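Local coordinates for R.MvaI (Kocuria varians, PDB 2OA9), which is a monomeric restriction endonuclease of the PDDEXK clan that recognizes its DNA target sequence asymmetrically and binds metal ions, at residues G33-F38 and Y181-N185; F152-Q156 and V195-C199; R200-D206 and K238-Y242. One frame throughout, in Å; residues are numbered along the deposited sequence.

Contact 1: residues G33-F38 and Y181-N185; sequences GIGKTF and YYKYN
In the mixed alpha/beta core of this PDDEXK-clan nuclease, I34, T37 and F38, in the opening turns of helix 33-49, pack against Y182 and Y184 of strand 179-192, the segments 33-38 and 181-185 crossing at 80°. It is an instructive case of one hydroxyl anchoring an otherwise largely apolar interface. Y184 OH donates to I34 O over 2.6 Å, lying in the carbonyl plane on a lone pair; the same oxygen also accepts the helical bond from F38 N. The Y184 ring in turn receives the edge of F38, whose CD1 stands 3.7 Å above the ring plane, over its centre, in a T-shaped (edge-to-face) pair with planes at 73°. F38 can reach this face because its CG is anti to the backbone N (chi1 -169°), while I34 CG2 touches Y184 CE2. A second tyrosine takes the other branch of I34: CG1 lies over one face of Y182, 3.5 Å from CE2, as a CH-pi contact. T37 OG1 sits at the edge of that ring and donates to G33 O at 2.9 Å, with a further hydrogen bond to T26 of the neighbouring strand. V18 of helix 6-19 touches both F38 and Y184. Replacing Y184 by a phenylalanine would probably leave I34 O with the helical bond from F38 N but without its partner from the strand, in a setting that is largely buried. Helix and sheet are thus joined by a polar link to a main-chain carbonyl, with two aromatic faces filled by F38 and I34.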
# COMPACT_ATOMS: atom_id res chain seq x y z
N GLY A 33 -11.01 11.36 -15.61
CA GLY A 33 -12.27 10.99 -16.24
C GLY A 33 -12.50 9.49 -16.44
O GLY A 33 -13.62 9.00 -16.20
N ILE A 34 -11.48 8.77 -16.87
CA ILE A 34 -11.60 7.34 -17.16
C ILE A 34 -11.98 6.59 -15.87
O ILE A 34 -12.94 5.83 -15.85
CB ILE A 34 -10.29 6.77 -17.77
CG1 ILE A 34 -10.09 7.34 -19.18
CG2 ILE A 34 -10.34 5.27 -17.83
CD1 ILE A 34 -8.73 7.15 -19.73
N GLY A 35 -11.22 6.84 -14.81
CA GLY A 35 -11.47 6.18 -13.55
C GLY A 35 -12.79 6.57 -12.91
O GLY A 35 -13.56 5.72 -12.43
N LYS A 36 -13.10 7.86 -12.90
CA LYS A 36 -14.32 8.31 -12.23
C LYS A 36 -15.58 7.81 -12.95
O LYS A 36 -16.58 7.47 -12.32
CB LYS A 36 -14.33 9.85 -12.12
CG LYS A 36 -15.52 10.46 -11.37
CD LYS A 36 -16.02 11.76 -12.02
CE LYS A 36 -17.54 11.79 -12.14
NZ LYS A 36 -18.23 11.46 -10.86
N THR A 37 -15.53 7.77 -14.27
CA THR A 37 -16.65 7.24 -15.03
C THR A 37 -16.82 5.77 -14.67
O THR A 37 -17.94 5.31 -14.49
CB THR A 37 -16.44 7.40 -16.52
OG1 THR A 37 -16.43 8.80 -16.86
CG2 THR A 37 -17.59 6.81 -17.32
N PHE A 38 -15.71 5.03 -14.55
CA PHE A 38 -15.81 3.62 -14.15
C PHE A 38 -16.47 3.47 -12.76
O PHE A 38 -17.33 2.60 -12.56
CB PHE A 38 -14.42 2.97 -14.19
CG PHE A 38 -14.44 1.48 -14.04
CD1 PHE A 38 -14.48 0.67 -15.14
CD2 PHE A 38 -14.36 0.90 -12.81
CE1 PHE A 38 -14.48 -0.69 -15.02
CE2 PHE A 38 -14.38 -0.48 -12.69
CZ PHE A 38 -14.43 -1.25 -13.81
N TYR A 181 -17.55 9.65 -24.73
CA TYR A 181 -17.77 8.25 -24.39
C TYR A 181 -16.46 7.54 -24.07
O TYR A 181 -15.42 7.82 -24.69
CB TYR A 181 -18.42 7.49 -25.55
CG TYR A 181 -19.74 8.07 -26.01
CD1 TYR A 181 -19.78 9.15 -26.88
CD2 TYR A 181 -20.94 7.53 -25.57
CE1 TYR A 181 -20.99 9.67 -27.31
CE2 TYR A 181 -22.15 8.05 -25.99
CZ TYR A 181 -22.16 9.11 -26.86
OH TYR A 181 -23.37 9.64 -27.26
N TYR A 182 -16.52 6.62 -23.10
CA TYR A 182 -15.42 5.73 -22.77
C TYR A 182 -15.87 4.30 -22.99
O TYR A 182 -17.04 3.94 -22.70
CB TYR A 182 -14.96 5.88 -21.31
CG TYR A 182 -14.23 7.15 -21.00
CD1 TYR A 182 -14.65 7.99 -19.99
CD2 TYR A 182 -13.09 7.51 -21.70
CE1 TYR A 182 -13.97 9.15 -19.68
CE2 TYR A 182 -12.40 8.70 -21.41
CZ TYR A 182 -12.85 9.50 -20.39
OH TYR A 182 -12.19 10.67 -20.08
N LYS A 183 -14.94 3.45 -23.42
CA LYS A 183 -15.17 2.02 -23.59
C LYS A 183 -14.01 1.29 -22.92
O LYS A 183 -12.85 1.51 -23.31
CB LYS A 183 -15.20 1.67 -25.07
CG LYS A 183 -15.52 0.23 -25.29
CD LYS A 183 -15.70 -0.07 -26.74
CE LYS A 183 -15.92 -1.56 -26.94
N TYR A 184 -14.30 0.51 -21.89
CA TYR A 184 -13.27 -0.13 -21.11
C TYR A 184 -12.76 -1.42 -21.73
O TYR A 184 -13.53 -2.31 -22.09
CB TYR A 184 -13.80 -0.32 -19.66
CG TYR A 184 -14.07 1.04 -19.02
CD1 TYR A 184 -15.33 1.61 -19.10
CD2 TYR A 184 -13.05 1.75 -18.40
CE1 TYR A 184 -15.56 2.87 -18.61
CE2 TYR A 184 -13.27 3.01 -17.92
CZ TYR A 184 -14.52 3.58 -18.01
OH TYR A 184 -14.75 4.85 -17.51
N ASN A 185 -11.46 -1.52 -21.86
CA ASN A 185 -10.85 -2.67 -22.47
C ASN A 185 -10.86 -3.88 -21.56
O ASN A 185 -11.12 -4.99 -22.01
CB ASN A 185 -9.38 -2.38 -22.84
CG ASN A 185 -9.23 -1.22 -23.78
OD1 ASN A 185 -9.94 -1.14 -24.79
ND2 ASN A 185 -8.32 -0.30 -23.44

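Contact 2: residues F152-Q156 and V195-C199; sequences FDSLQ and VQSLC
Helices 152-162 and 195-204 meet near their N-terminal ends at a steep angle of 106°, the axes of the two short segments approaching to 10.2 Å and the backbones coming nearest at Q156 and V195, whose CA atoms are 5.6 Å apart. Here V195 points its side chain toward the other helix. Its CG2 points into the first turn of that helix, 3.9 Å from L155 CB and as near to the carbonyl oxygen of F152. The other methyl, CG1, lies between the backbone N and the carbonyl carbon (chi1 67°), and there it meets Q156 OE1 at 3.7 Å; Q156 itself is exposed, so this is the solvent side of the crossing. On the buried side C199 SG approaches the F152 ring obliquely, 3.7 Å from CE2 and 34° off the ring normal, a Cys sulfur-aromatic contact. L155 CD1 and L198 CD2 touch more loosely, their side chains crossing at about a right angle. Strands on two sheets extend this apolar cluster: V132 touches F152, L155 and C199, and F73 of strand 69-74 touches both leucines. I125, which binds calcium in another structure of this protein, adjoins F152 and C199. V195, L198 and C199 set against F152 and L155 make a small hydrophobic core at a helix-helix crossing, here seated between strand 69-74 and the three-stranded antiparallel sheet.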
# COMPACT_ATOMS: atom_id res chain seq x y z
N PHE A 152 5.61 -11.95 11.45
CA PHE A 152 4.80 -12.28 10.29
C PHE A 152 3.31 -12.28 10.66
O PHE A 152 2.49 -11.86 9.86
CB PHE A 152 5.14 -13.68 9.74
CG PHE A 152 6.36 -13.76 8.82
CD1 PHE A 152 6.54 -14.87 7.99
CD2 PHE A 152 7.32 -12.77 8.79
CE1 PHE A 152 7.64 -14.97 7.17
CE2 PHE A 152 8.43 -12.89 7.99
CZ PHE A 152 8.59 -13.97 7.17
N ASP A 153 2.95 -12.75 11.85
CA ASP A 153 1.54 -12.82 12.23
C ASP A 153 0.92 -11.43 12.32
O ASP A 153 -0.23 -11.25 11.93
CB ASP A 153 1.37 -13.59 13.56
CG ASP A 153 1.57 -15.08 13.38
OD1 ASP A 153 1.60 -15.81 14.39
OD2 ASP A 153 1.73 -15.61 12.25
N SER A 154 1.67 -10.46 12.80
CA SER A 154 1.18 -9.10 12.89
C SER A 154 0.91 -8.54 11.50
O SER A 154 -0.07 -7.83 11.30
CB SER A 154 2.12 -8.19 13.68
OG SER A 154 3.29 -7.81 12.98
N LEU A 155 1.81 -8.84 10.58
CA LEU A 155 1.69 -8.33 9.22
C LEU A 155 0.54 -9.01 8.52
O LEU A 155 -0.20 -8.37 7.80
CB LEU A 155 3.00 -8.53 8.45
CG LEU A 155 4.18 -7.75 9.03
CD1 LEU A 155 5.42 -8.14 8.24
CD2 LEU A 155 3.98 -6.25 9.08
N GLN A 156 0.39 -10.31 8.76
CA GLN A 156 -0.75 -11.05 8.24
C GLN A 156 -2.09 -10.48 8.72
O GLN A 156 -3.01 -10.32 7.92
CB GLN A 156 -0.66 -12.51 8.68
CG GLN A 156 -1.77 -13.36 8.10
CD GLN A 156 -1.23 -14.61 7.48
OE1 GLN A 156 -0.91 -14.62 6.30
NE2 GLN A 156 -1.07 -15.67 8.28
N VAL A 195 1.45 -12.57 3.16
CA VAL A 195 2.61 -12.09 3.89
C VAL A 195 3.91 -12.54 3.23
O VAL A 195 4.87 -11.81 3.23
CB VAL A 195 2.55 -12.43 5.41
CG1 VAL A 195 2.65 -13.91 5.64
CG2 VAL A 195 3.61 -11.62 6.17
N GLN A 196 3.95 -13.73 2.67
CA GLN A 196 5.15 -14.21 1.99
C GLN A 196 5.50 -13.34 0.79
O GLN A 196 6.66 -13.03 0.56
CB GLN A 196 4.98 -15.66 1.54
CG GLN A 196 5.05 -16.64 2.68
CD GLN A 196 3.75 -16.70 3.48
OE1 GLN A 196 2.67 -16.32 2.98
NE2 GLN A 196 3.85 -17.18 4.72
N SER A 197 4.48 -12.92 0.04
CA SER A 197 4.71 -12.08 -1.13
C SER A 197 5.14 -10.68 -0.69
O SER A 197 6.00 -10.05 -1.30
CB SER A 197 3.45 -11.97 -1.97
OG SER A 197 3.15 -13.15 -2.65
N LEU A 198 4.54 -10.21 0.40
CA LEU A 198 4.92 -8.94 0.97
C LEU A 198 6.39 -8.93 1.31
O LEU A 198 7.10 -7.99 0.99
CB LEU A 198 4.09 -8.65 2.22
CG LEU A 198 4.47 -7.41 3.03
CD1 LEU A 198 3.95 -6.20 2.31
CD2 LEU A 198 3.94 -7.45 4.47
N CYS A 199 6.83 -9.97 1.99
CA CYS A 199 8.21 -10.05 2.40
C CYS A 199 9.16 -10.23 1.21
O CYS A 199 10.22 -9.65 1.22
CB CYS A 199 8.39 -11.17 3.40
SG CYS A 199 7.62 -10.83 5.01

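Contact 3: residues R200-D206 and K238-Y242; sequences RGIENGD and KLLEY
Y242 carries this contact through a hydroxyl that bonds in both directions. N204 ND2 donates to Y242 OH over 2.9 Å, nearly straight at 168° and with the oxygen in the plane of the amide; Y242 OH then donates to D206 OD2 at 2.6 Å, meeting the carboxylate on its anti side and slightly out of its plane. Both partners stand at the edge of the phenol ring, near its plane, and hold the hydroxyl oxygen in place. Further down, the ring lies close to bare backbone: Y242 CE1 is 3.3 Å from G201 CA, where a side chain would be tight. The other carboxylate oxygen, D206 OD1, is joined to K238 NZ at 3.4 Å by a salt bridge whose hydrogen bond is weak, the bent lysine chain also laying its CD against it. E241, with CG anti to the backbone N (chi1 167°) and the chain extended beyond, brings OE2 to 3.4 Å from D206 OD2. Two acidic groups this close would be expected to repel; K238 NZ and the phenol donor on D206 probably ease this, and both acids are cadmium ligands in this crystal.

D206 is set at the end of helix 195-204, which closes in a Schellman motif: G205 takes positive phi, and D206 N bonds back to G201 O. R200, one turn earlier, reaches past the ring, its guanidinium 19° from the ring plane and NH1 3.8 Å from Y242 CE1. Two waters bridge it to E241: one accepts from NH1 and donates to E241 OE2 at 2.7 Å, the other accepts from NH2 and donates to E241 O. Farther out, I234 of strand 225-235 touches Y242, and N235 OD1 accepts from K238 N.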
# COMPACT_ATOMS: atom_id res chain seq x y z
N ARG A 200 8.76 -11.01 0.20
CA ARG A 200 9.57 -11.09 -1.01
C ARG A 200 9.71 -9.73 -1.66
O ARG A 200 10.78 -9.32 -2.10
CB ARG A 200 9.01 -12.08 -2.05
CG ARG A 200 9.08 -13.53 -1.66
CD ARG A 200 8.62 -14.45 -2.83
NE ARG A 200 7.22 -14.25 -3.28
CZ ARG A 200 6.78 -13.45 -4.31
NH1 ARG A 200 7.60 -12.76 -5.05
NH2 ARG A 200 5.49 -13.37 -4.62
N GLY A 201 8.63 -8.98 -1.67
CA GLY A 201 8.65 -7.66 -2.27
C GLY A 201 9.55 -6.67 -1.57
O GLY A 201 10.20 -5.88 -2.22
N ILE A 202 9.62 -6.77 -0.24
CA ILE A 202 10.61 -6.01 0.52
C ILE A 202 12.04 -6.41 0.13
O ILE A 202 12.87 -5.57 -0.19
CB ILE A 202 10.35 -6.14 2.05
CG1 ILE A 202 9.02 -5.47 2.42
CG2 ILE A 202 11.51 -5.47 2.84
CD1 ILE A 202 8.51 -5.80 3.81
N GLU A 203 12.34 -7.72 0.12
CA GLU A 203 13.67 -8.21 -0.27
C GLU A 203 14.08 -7.74 -1.66
O GLU A 203 15.24 -7.44 -1.92
CB GLU A 203 13.70 -9.76 -0.32
CG GLU A 203 13.42 -10.45 0.98
CD GLU A 203 13.70 -11.94 0.90
OE1 GLU A 203 13.22 -12.63 -0.04
OE2 GLU A 203 14.38 -12.45 1.82
N ASN A 204 13.10 -7.71 -2.56
CA ASN A 204 13.34 -7.35 -3.98
C ASN A 204 13.56 -5.86 -4.21
O ASN A 204 14.03 -5.48 -5.26
CB ASN A 204 12.15 -7.79 -4.83
CG ASN A 204 12.00 -9.32 -4.87
OD1 ASN A 204 12.93 -10.05 -4.52
ND2 ASN A 204 10.84 -9.79 -5.26
N GLY A 205 13.23 -5.04 -3.21
CA GLY A 205 13.32 -3.59 -3.28
C GLY A 205 12.07 -2.92 -3.82
O GLY A 205 12.05 -1.71 -4.02
N ASP A 206 11.00 -3.69 -4.01
CA ASP A 206 9.75 -3.20 -4.56
C ASP A 206 8.74 -2.70 -3.54
O ASP A 206 7.86 -1.92 -3.86
CB ASP A 206 9.07 -4.31 -5.40
CG ASP A 206 9.78 -4.59 -6.71
OD1 ASP A 206 10.51 -3.75 -7.26
OD2 ASP A 206 9.62 -5.73 -7.27
N LYS A 238 3.26 -1.89 -9.58
CA LYS A 238 4.08 -2.92 -9.05
C LYS A 238 3.31 -3.95 -8.26
O LYS A 238 3.68 -5.12 -8.20
CB LYS A 238 5.14 -2.29 -8.20
CG LYS A 238 6.31 -3.15 -7.96
CD LYS A 238 7.58 -2.31 -7.80
CE LYS A 238 8.00 -1.54 -9.05
NZ LYS A 238 9.01 -2.22 -9.88
N LEU A 239 2.22 -3.54 -7.63
CA LEU A 239 1.36 -4.46 -6.91
C LEU A 239 0.80 -5.61 -7.78
O LEU A 239 0.65 -6.72 -7.29
CB LEU A 239 0.24 -3.71 -6.16
CG LEU A 239 -0.68 -4.57 -5.29
CD1 LEU A 239 0.08 -5.37 -4.26
CD2 LEU A 239 -1.71 -3.64 -4.62
N LEU A 240 0.63 -5.39 -9.09
CA LEU A 240 0.22 -6.44 -10.01
C LEU A 240 1.25 -7.53 -10.19
O LEU A 240 0.94 -8.61 -10.69
CB LEU A 240 -0.17 -5.87 -11.38
CG LEU A 240 -1.24 -4.78 -11.33
CD1 LEU A 240 -1.55 -4.27 -12.69
CD2 LEU A 240 -2.55 -5.32 -10.66
N GLU A 241 2.48 -7.29 -9.77
CA GLU A 241 3.51 -8.35 -9.76
C GLU A 241 3.36 -9.30 -8.58
O GLU A 241 3.65 -10.50 -8.67
CB GLU A 241 4.90 -7.71 -9.73
CG GLU A 241 6.11 -8.62 -9.42
CD GLU A 241 7.45 -7.92 -9.39
OE1 GLU A 241 7.56 -6.78 -9.85
OE2 GLU A 241 8.44 -8.52 -8.91
N TYR A 242 2.89 -8.77 -7.46
CA TYR A 242 2.85 -9.50 -6.19
C TYR A 242 1.49 -10.04 -5.76
O TYR A 242 1.43 -11.02 -5.01
CB TYR A 242 3.37 -8.62 -5.05
CG TYR A 242 4.83 -8.34 -5.21
CD1 TYR A 242 5.79 -9.21 -4.68
CD2 TYR A 242 5.30 -7.25 -5.96
CE1 TYR A 242 7.12 -9.01 -4.88
CE2 TYR A 242 6.65 -7.01 -6.17
CZ TYR A 242 7.57 -7.90 -5.61
OH TYR A 242 8.87 -7.72 -5.79
O HOH W 1 8.01 -10.73 -7.43
O HOH W 2 5.47 -12.24 -7.44

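Read from the N terminus, helix 33-49 waits longest for its partner: contact 1 closes at 181-185 only after 142 intervening residues. Within that loop lies 152-156, whose own partner at 195-199 comes after strand 179-192, so contacts 1 and 2 cross along the chain. Contact 3 opens directly afterwards, in series with both, and closes across strands 207-215 and 225-235. Contacts 2 and 3 share helix 195-204 and touch, S197 O lying 3.5 Å from Y242 CD1. Contacts 1 and 2, on opposite sides of the chain's centre, stay about 24 Å apart at their nearest atoms. Together they tie the mixed sheet to one helix and join helix 195-204 to two others.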